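Local coordinates for Serine/threonine-protein kinase Tel1 (Chaetomium thermophilum, PDB 6SKY) that binds ATP and magnesium and, as an ATM-family kinase, probably phosphorylates serine or threonine in Ser/Thr-Gln sites to signal DNA damage, at residues A[2614-2619]-A[2659-2664]; A[2620-2625]-A[2781-2786]. One frame throughout, in Å; residues are numbered along the deposited sequence.

Both contacts are buried and both draw on helix 2616-2632, contact 1 using its first turn and contact 2 the turns that follow; their centres lie 12 Å apart. They differ in what the helix meets. In contact 1 it leans on strand 2658-2662, an aliphatic pair that leads directly to the adenine site, where backbone polar groups bind the nucleotide. In contact 2 it meets the loop 2781-2786, and a methionine carries almost everything, adding a sulfur-aromatic approach to methyl packing. Between the two, Asp2619 simply packs against Gly2781. Through Leu2616 and Met2622, one helix touches both the adenine-side strand and the segment after the magnesium ligand Asp2779.

Contact 1: A[2614-2619]-A[2659-2664]; sequences DDLRQD and GLIEFV. With AGS (phosphothiophosphoric acid-adenylate ester), chain C.
Leu2616 and Ile2661 meet beside the ATP pocket of the kinase domain, just before the chain enters the hinge that holds adenine. The link between helix and strand is wholly aliphatic: Leu2616 CD2 sits 3.7 Å from Gly2659 CA and 3.8 Å from Ile2661 CG1, the two side chains crossing at a slant. Ile2661 faces two ways. Its CG1 branch lies beside the backbone N and meets the leucine, whereas CG2, anti to that N, reaches within 3.7 Å of AGS N6. Beyond it, the backbone reads the adenine edge in the usual hinge manner: AGS N6 donates to Glu2662 O over 2.8 Å, and Val2664 N donates to AGS N1 over 3.1 Å, the latter bond fairly straight at 160°. Phe2663, with CG anti to its backbone N (chi1 -157°), presents a ring face to the base, and AGS C2 lies 3.6 Å above the plane over the ring centre. A serine here would probably leave that side of the adenine without its aromatic cover. Strand 2658-2662 runs between two antiparallel neighbours, Gly2659 and Ile2661 bonding to Lys2610 and Leu2608 of strand 2604-2611, Leu2660 to Leu2652 of strand 2651-2655. Helix 2616-2632 rests on this sheet through Leu2616, which also touches Val2651.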
loop_
_atom_site.group_PDB
_atom_site.type_symbol
_atom_site.label_atom_id
_atom_site.label_comp_id
_atom_site.label_asym_id
_atom_site.label_seq_id
_atom_site.Cartn_x
_atom_site.Cartn_y
_atom_site.Cartn_z
ATOM N N ASP A 2614 21.134 -26.830 38.400
ATOM C CA ASP A 2614 20.652 -26.064 37.266
ATOM C C ASP A 2614 19.236 -25.563 37.527
ATOM O O ASP A 2614 18.621 -25.850 38.555
ATOM C CB ASP A 2614 20.702 -26.911 35.999
ATOM C CG ASP A 2614 20.090 -28.275 36.198
ATOM O OD1 ASP A 2614 19.681 -28.578 37.336
ATOM O OD2 ASP A 2614 20.020 -29.042 35.220
ATOM N N ASP A 2615 18.711 -24.798 36.573
ATOM C CA ASP A 2615 17.349 -24.278 36.634
ATOM C C ASP A 2615 16.632 -24.688 35.357
ATOM O O ASP A 2615 16.794 -24.052 34.312
ATOM C CB ASP A 2615 17.342 -22.766 36.817
ATOM C CG ASP A 2615 17.330 -22.361 38.276
ATOM O OD1 ASP A 2615 17.271 -23.264 39.139
ATOM O OD2 ASP A 2615 17.378 -21.145 38.560
ATOM N N LEU A 2616 15.848 -25.752 35.442
ATOM C CA LEU A 2616 15.060 -26.208 34.315
ATOM C C LEU A 2616 13.730 -25.494 34.200
ATOM O O LEU A 2616 13.055 -25.644 33.180
ATOM C CB LEU A 2616 14.803 -27.707 34.408
ATOM C CG LEU A 2616 15.934 -28.668 34.084
ATOM C CD1 LEU A 2616 16.785 -28.890 35.295
ATOM C CD2 LEU A 2616 15.341 -29.964 33.622
ATOM N N ARG A 2617 13.326 -24.727 35.208
ATOM C CA ARG A 2617 12.062 -24.020 35.083
ATOM C C ARG A 2617 12.175 -22.860 34.105
ATOM O O ARG A 2617 11.211 -22.555 33.399
ATOM C CB ARG A 2617 11.584 -23.538 36.444
ATOM C CG ARG A 2617 10.096 -23.393 36.517
ATOM C CD ARG A 2617 9.687 -22.542 37.681
ATOM N NE ARG A 2617 8.237 -22.490 37.807
ATOM C CZ ARG A 2617 7.479 -21.513 37.331
ATOM N NH1 ARG A 2617 6.168 -21.556 37.493
ATOM N NH2 ARG A 2617 8.026 -20.493 36.699
ATOM N N GLN A 2618 13.341 -22.225 34.025
ATOM C CA GLN A 2618 13.581 -21.244 32.975
ATOM C C GLN A 2618 13.422 -21.870 31.598
ATOM O O GLN A 2618 12.733 -21.326 30.727
ATOM C CB GLN A 2618 14.978 -20.653 33.127
ATOM C CG GLN A 2618 15.212 -19.933 34.428
ATOM C CD GLN A 2618 14.339 -18.716 34.571
ATOM O OE1 GLN A 2618 13.448 -18.676 35.410
ATOM N NE2 GLN A 2618 14.589 -17.716 33.747
ATOM N N ASP A 2619 14.058 -23.023 31.387
ATOM C CA ASP A 2619 13.986 -23.698 30.101
ATOM C C ASP A 2619 12.566 -24.122 29.771
ATOM O O ASP A 2619 12.143 -24.025 28.617
ATOM C CB ASP A 2619 14.912 -24.907 30.092
ATOM C CG ASP A 2619 16.374 -24.523 30.091
ATOM O OD1 ASP A 2619 16.681 -23.341 30.327
ATOM O OD2 ASP A 2619 17.221 -25.404 29.847
ATOM N N GLY A 2659 15.531 -32.693 36.892
ATOM C CA GLY A 2659 14.467 -32.715 35.912
ATOM C C GLY A 2659 14.627 -33.864 34.952
ATOM O O GLY A 2659 15.634 -34.569 34.943
ATOM N N LEU A 2660 13.592 -34.050 34.150
ATOM C CA LEU A 2660 13.597 -34.987 33.042
ATOM C C LEU A 2660 13.476 -34.196 31.753
ATOM O O LEU A 2660 12.530 -33.426 31.583
ATOM C CB LEU A 2660 12.447 -35.978 33.149
ATOM C CG LEU A 2660 12.348 -36.765 34.439
ATOM C CD1 LEU A 2660 11.148 -37.649 34.367
ATOM C CD2 LEU A 2660 13.594 -37.576 34.613
ATOM N N ILE A 2661 14.416 -34.396 30.846
ATOM C CA ILE A 2661 14.388 -33.745 29.548
ATOM C C ILE A 2661 14.169 -34.801 28.484
ATOM O O ILE A 2661 14.753 -35.884 28.539
ATOM C CB ILE A 2661 15.679 -32.956 29.292
ATOM C CG1 ILE A 2661 15.923 -32.003 30.444
ATOM C CG2 ILE A 2661 15.553 -32.162 28.052
ATOM C CD1 ILE A 2661 17.090 -31.122 30.232
ATOM N N GLU A 2662 13.308 -34.494 27.529
ATOM C CA GLU A 2662 13.039 -35.414 26.438
ATOM C C GLU A 2662 14.234 -35.457 25.511
ATOM O O GLU A 2662 14.665 -34.423 24.999
ATOM C CB GLU A 2662 11.800 -34.972 25.682
ATOM C CG GLU A 2662 11.425 -35.867 24.553
ATOM C CD GLU A 2662 10.417 -35.228 23.633
ATOM O OE1 GLU A 2662 10.831 -34.631 22.623
ATOM O OE2 GLU A 2662 9.208 -35.313 23.919
ATOM N N PHE A 2663 14.779 -36.645 25.301
ATOM C CA PHE A 2663 15.891 -36.826 24.381
ATOM C C PHE A 2663 15.318 -36.931 22.978
ATOM O O PHE A 2663 14.634 -37.904 22.658
ATOM C CB PHE A 2663 16.684 -38.070 24.758
ATOM C CG PHE A 2663 18.082 -38.069 24.268
ATOM C CD1 PHE A 2663 19.079 -37.480 25.002
ATOM C CD2 PHE A 2663 18.409 -38.675 23.077
ATOM C CE1 PHE A 2663 20.370 -37.478 24.555
ATOM C CE2 PHE A 2663 19.696 -38.675 22.627
ATOM C CZ PHE A 2663 20.677 -38.078 23.366
ATOM N N VAL A 2664 15.578 -35.922 22.144
ATOM C CA VAL A 2664 14.953 -35.851 20.830
ATOM C C VAL A 2664 15.470 -36.989 19.962
ATOM O O VAL A 2664 16.674 -37.269 19.922
ATOM C CB VAL A 2664 15.195 -34.474 20.194
ATOM C CG1 VAL A 2664 14.517 -34.392 18.862
ATOM C CG2 VAL A 2664 14.655 -33.402 21.091
HETATM P PG AGS C . 27.893 -27.698 28.291
HETATM S S1G AGS C . 28.459 -26.726 26.700
HETATM O O2G AGS C . 26.546 -27.134 28.816
HETATM O O3G AGS C . 28.972 -27.559 29.399
HETATM P PB AGS C . 26.445 -29.676 27.172
HETATM O O1B AGS C . 25.944 -28.587 26.314
HETATM O O2B AGS C . 26.899 -30.934 26.434
HETATM O O3B AGS C . 27.703 -29.206 27.983
HETATM P PA AGS C . 24.788 -31.593 28.211
HETATM O O1A AGS C . 25.501 -32.365 29.234
HETATM O O2A AGS C . 23.274 -31.519 28.406
HETATM O O3A AGS C . 25.299 -30.104 28.162
HETATM O "O5'" AGS C . 25.143 -32.232 26.826
HETATM C "C5'" AGS C . 24.723 -33.576 26.561
HETATM C "C4'" AGS C . 24.862 -33.872 25.093
HETATM O "O4'" AGS C . 23.592 -34.307 24.575
HETATM C "C3'" AGS C . 25.277 -32.694 24.221
HETATM O "O3'" AGS C . 26.035 -33.131 23.100
HETATM C "C2'" AGS C . 23.939 -32.090 23.806
HETATM O "O2'" AGS C . 24.028 -31.484 22.525
HETATM C "C1'" AGS C . 23.027 -33.315 23.740
HETATM N N9 AGS C . 21.673 -33.052 24.201
HETATM C C8 AGS C . 21.300 -32.246 25.239
HETATM N N7 AGS C . 20.007 -32.195 25.437
HETATM C C5 AGS C . 19.495 -33.031 24.461
HETATM C C6 AGS C . 18.181 -33.406 24.131
HETATM N N6 AGS C . 17.101 -32.971 24.780
HETATM N N1 AGS C . 18.014 -34.256 23.100
HETATM C C2 AGS C . 19.092 -34.695 22.447
HETATM N N3 AGS C . 20.376 -34.411 22.666
HETATM C C4 AGS C . 20.510 -33.566 23.692
#

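Contact 2: A[2620-2625]-A[2781-2786]; sequences AIMEQV and GVAFEM
Met2622 reaches from its helix to three residues of the loop, Gly2781, Ala2783 and Phe2784. The apolar part of the contact is made along the length of this one side chain. Its CG stands 4.4 Å from Gly2781 CA, where the two backbones are also nearest, and its CE methyl touches Ala2783 CB at 3.8 Å and Phe2784 CE2 at 3.9 Å. CG lies beside the backbone N (chi1 -73°), and further bends at chi2 and chi3 fold the chain so that CE reaches both the alanine methyl and the CE2 corner of the ring.

The second interaction is Met-aromatic. Met2622 SD lies 5.3 Å from the centroid of the Phe2784 ring and 65° off its normal, an oblique approach that favours neither face nor edge. The same ring meets Trp2850 and touches Leu2839 and Ala2902, so methionine supplies just part of its apolar surroundings.

Hydrogen bonding shapes the loop itself. A type I' turn runs from Ala2783 to Met2786, closed by Met2786 N bonding to Ala2783 O over 3.1 Å; Phe2784 and Glu2785 take the positive phi angles this turn requires. Backbone bonds from Val2782 to Gly2759 and from Phe2784 to Leu2756 tie the loop to the chain near the end of helix 2732-2755.

Gly2781 closes the Asp2779-Leu2780-Gly2781 sequence, the counterpart of the DFG motif, and Asp2779 binds magnesium. Helix 2616-2632 corresponds to the C helix of protein kinases, and its packing against the start of the activation loop is characteristic of the kinase fold.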
loop_
_atom_site.group_PDB
_atom_site.type_symbol
_atom_site.label_atom_id
_atom_site.label_comp_id
_atom_site.label_asym_id
_atom_site.label_seq_id
_atom_site.Cartn_x
_atom_site.Cartn_y
_atom_site.Cartn_z
ATOM N N ALA A 2620 11.810 -24.581 30.768
ATOM C CA ALA A 2620 10.446 -25.035 30.516
ATOM C C ALA A 2620 9.518 -23.872 30.198
ATOM O O ALA A 2620 8.699 -23.953 29.273
ATOM C CB ALA A 2620 9.931 -25.811 31.718
ATOM N N ILE A 2621 9.634 -22.778 30.949
ATOM C CA ILE A 2621 8.851 -21.584 30.663
ATOM C C ILE A 2621 9.146 -21.069 29.264
ATOM O O ILE A 2621 8.232 -20.721 28.508
ATOM C CB ILE A 2621 9.130 -20.509 31.726
ATOM C CG1 ILE A 2621 8.547 -20.911 33.069
ATOM C CG2 ILE A 2621 8.543 -19.212 31.311
ATOM C CD1 ILE A 2621 7.073 -20.868 33.095
ATOM N N MET A 2622 10.418 -21.012 28.888
ATOM C CA MET A 2622 10.732 -20.469 27.577
ATOM C C MET A 2622 10.339 -21.418 26.457
ATOM O O MET A 2622 9.947 -20.963 25.382
ATOM C CB MET A 2622 12.205 -20.111 27.491
ATOM C CG MET A 2622 12.553 -18.872 28.274
ATOM S SD MET A 2622 11.258 -17.620 28.194
ATOM C CE MET A 2622 11.391 -17.080 26.500
ATOM N N GLU A 2623 10.420 -22.726 26.677
ATOM C CA GLU A 2623 9.907 -23.658 25.683
ATOM C C GLU A 2623 8.415 -23.455 25.470
ATOM O O GLU A 2623 7.932 -23.492 24.333
ATOM C CB GLU A 2623 10.216 -25.089 26.114
ATOM C CG GLU A 2623 9.691 -26.155 25.182
ATOM C CD GLU A 2623 10.305 -26.082 23.809
ATOM O OE1 GLU A 2623 11.513 -25.813 23.714
ATOM O OE2 GLU A 2623 9.583 -26.284 22.819
ATOM N N GLN A 2624 7.676 -23.191 26.547
ATOM C CA GLN A 2624 6.244 -22.935 26.413
ATOM C C GLN A 2624 5.966 -21.641 25.655
ATOM O O GLN A 2624 5.060 -21.586 24.815
ATOM C CB GLN A 2624 5.608 -22.891 27.792
ATOM C CG GLN A 2624 4.145 -22.598 27.787
ATOM C CD GLN A 2624 3.679 -22.069 29.111
ATOM O OE1 GLN A 2624 2.484 -21.993 29.379
ATOM N NE2 GLN A 2624 4.624 -21.688 29.952
ATOM N N VAL A 2625 6.742 -20.595 25.931
ATOM C CA VAL A 2625 6.558 -19.319 25.240
ATOM C C VAL A 2625 6.836 -19.466 23.749
ATOM O O VAL A 2625 6.083 -18.965 22.902
ATOM C CB VAL A 2625 7.452 -18.244 25.877
ATOM C CG1 VAL A 2625 7.650 -17.095 24.933
ATOM C CG2 VAL A 2625 6.841 -17.765 27.161
ATOM N N GLY A 2781 16.851 -21.091 27.780
ATOM C CA GLY A 2781 16.636 -20.330 28.992
ATOM C C GLY A 2781 17.231 -18.940 29.031
ATOM O O GLY A 2781 16.778 -18.100 29.809
ATOM N N VAL A 2782 18.253 -18.683 28.219
ATOM C CA VAL A 2782 18.886 -17.366 28.152
ATOM C C VAL A 2782 18.162 -16.599 27.051
ATOM O O VAL A 2782 18.499 -16.690 25.880
ATOM C CB VAL A 2782 20.386 -17.469 27.893
ATOM C CG1 VAL A 2782 20.990 -16.111 27.750
ATOM C CG2 VAL A 2782 21.054 -18.215 29.007
ATOM N N ALA A 2783 17.143 -15.845 27.432
ATOM C CA ALA A 2783 16.342 -15.097 26.485
ATOM C C ALA A 2783 16.318 -13.640 26.902
ATOM O O ALA A 2783 16.971 -13.243 27.863
ATOM C CB ALA A 2783 14.925 -15.662 26.390
ATOM N N PHE A 2784 15.561 -12.837 26.161
ATOM C CA PHE A 2784 15.362 -11.422 26.467
ATOM C C PHE A 2784 16.684 -10.697 26.668
ATOM O O PHE A 2784 16.848 -9.894 27.584
ATOM C CB PHE A 2784 14.451 -11.254 27.673
ATOM C CG PHE A 2784 13.114 -11.864 27.481
ATOM C CD1 PHE A 2784 12.250 -11.362 26.542
ATOM C CD2 PHE A 2784 12.728 -12.958 28.213
ATOM C CE1 PHE A 2784 11.027 -11.928 26.349
ATOM C CE2 PHE A 2784 11.507 -13.526 28.022
ATOM C CZ PHE A 2784 10.654 -13.013 27.089
ATOM N N GLU A 2785 17.638 -10.994 25.794
ATOM C CA GLU A 2785 18.924 -10.313 25.702
ATOM C C GLU A 2785 19.790 -10.501 26.936
ATOM O O GLU A 2785 20.715 -9.726 27.159
ATOM C CB GLU A 2785 18.743 -8.824 25.422
ATOM C CG GLU A 2785 17.710 -8.497 24.378
ATOM C CD GLU A 2785 18.268 -8.502 22.986
ATOM O OE1 GLU A 2785 19.208 -9.274 22.728
ATOM O OE2 GLU A 2785 17.773 -7.726 22.145
ATOM N N MET A 2786 19.529 -11.527 27.745
ATOM C CA MET A 2786 20.389 -11.813 28.886
ATOM C C MET A 2786 21.808 -12.161 28.478
ATOM O O MET A 2786 22.679 -12.235 29.346
ATOM C CB MET A 2786 19.839 -12.974 29.707
ATOM C CG MET A 2786 18.540 -12.726 30.412
ATOM S SD MET A 2786 17.929 -14.246 31.161
ATOM C CE MET A 2786 16.165 -13.972 31.088
#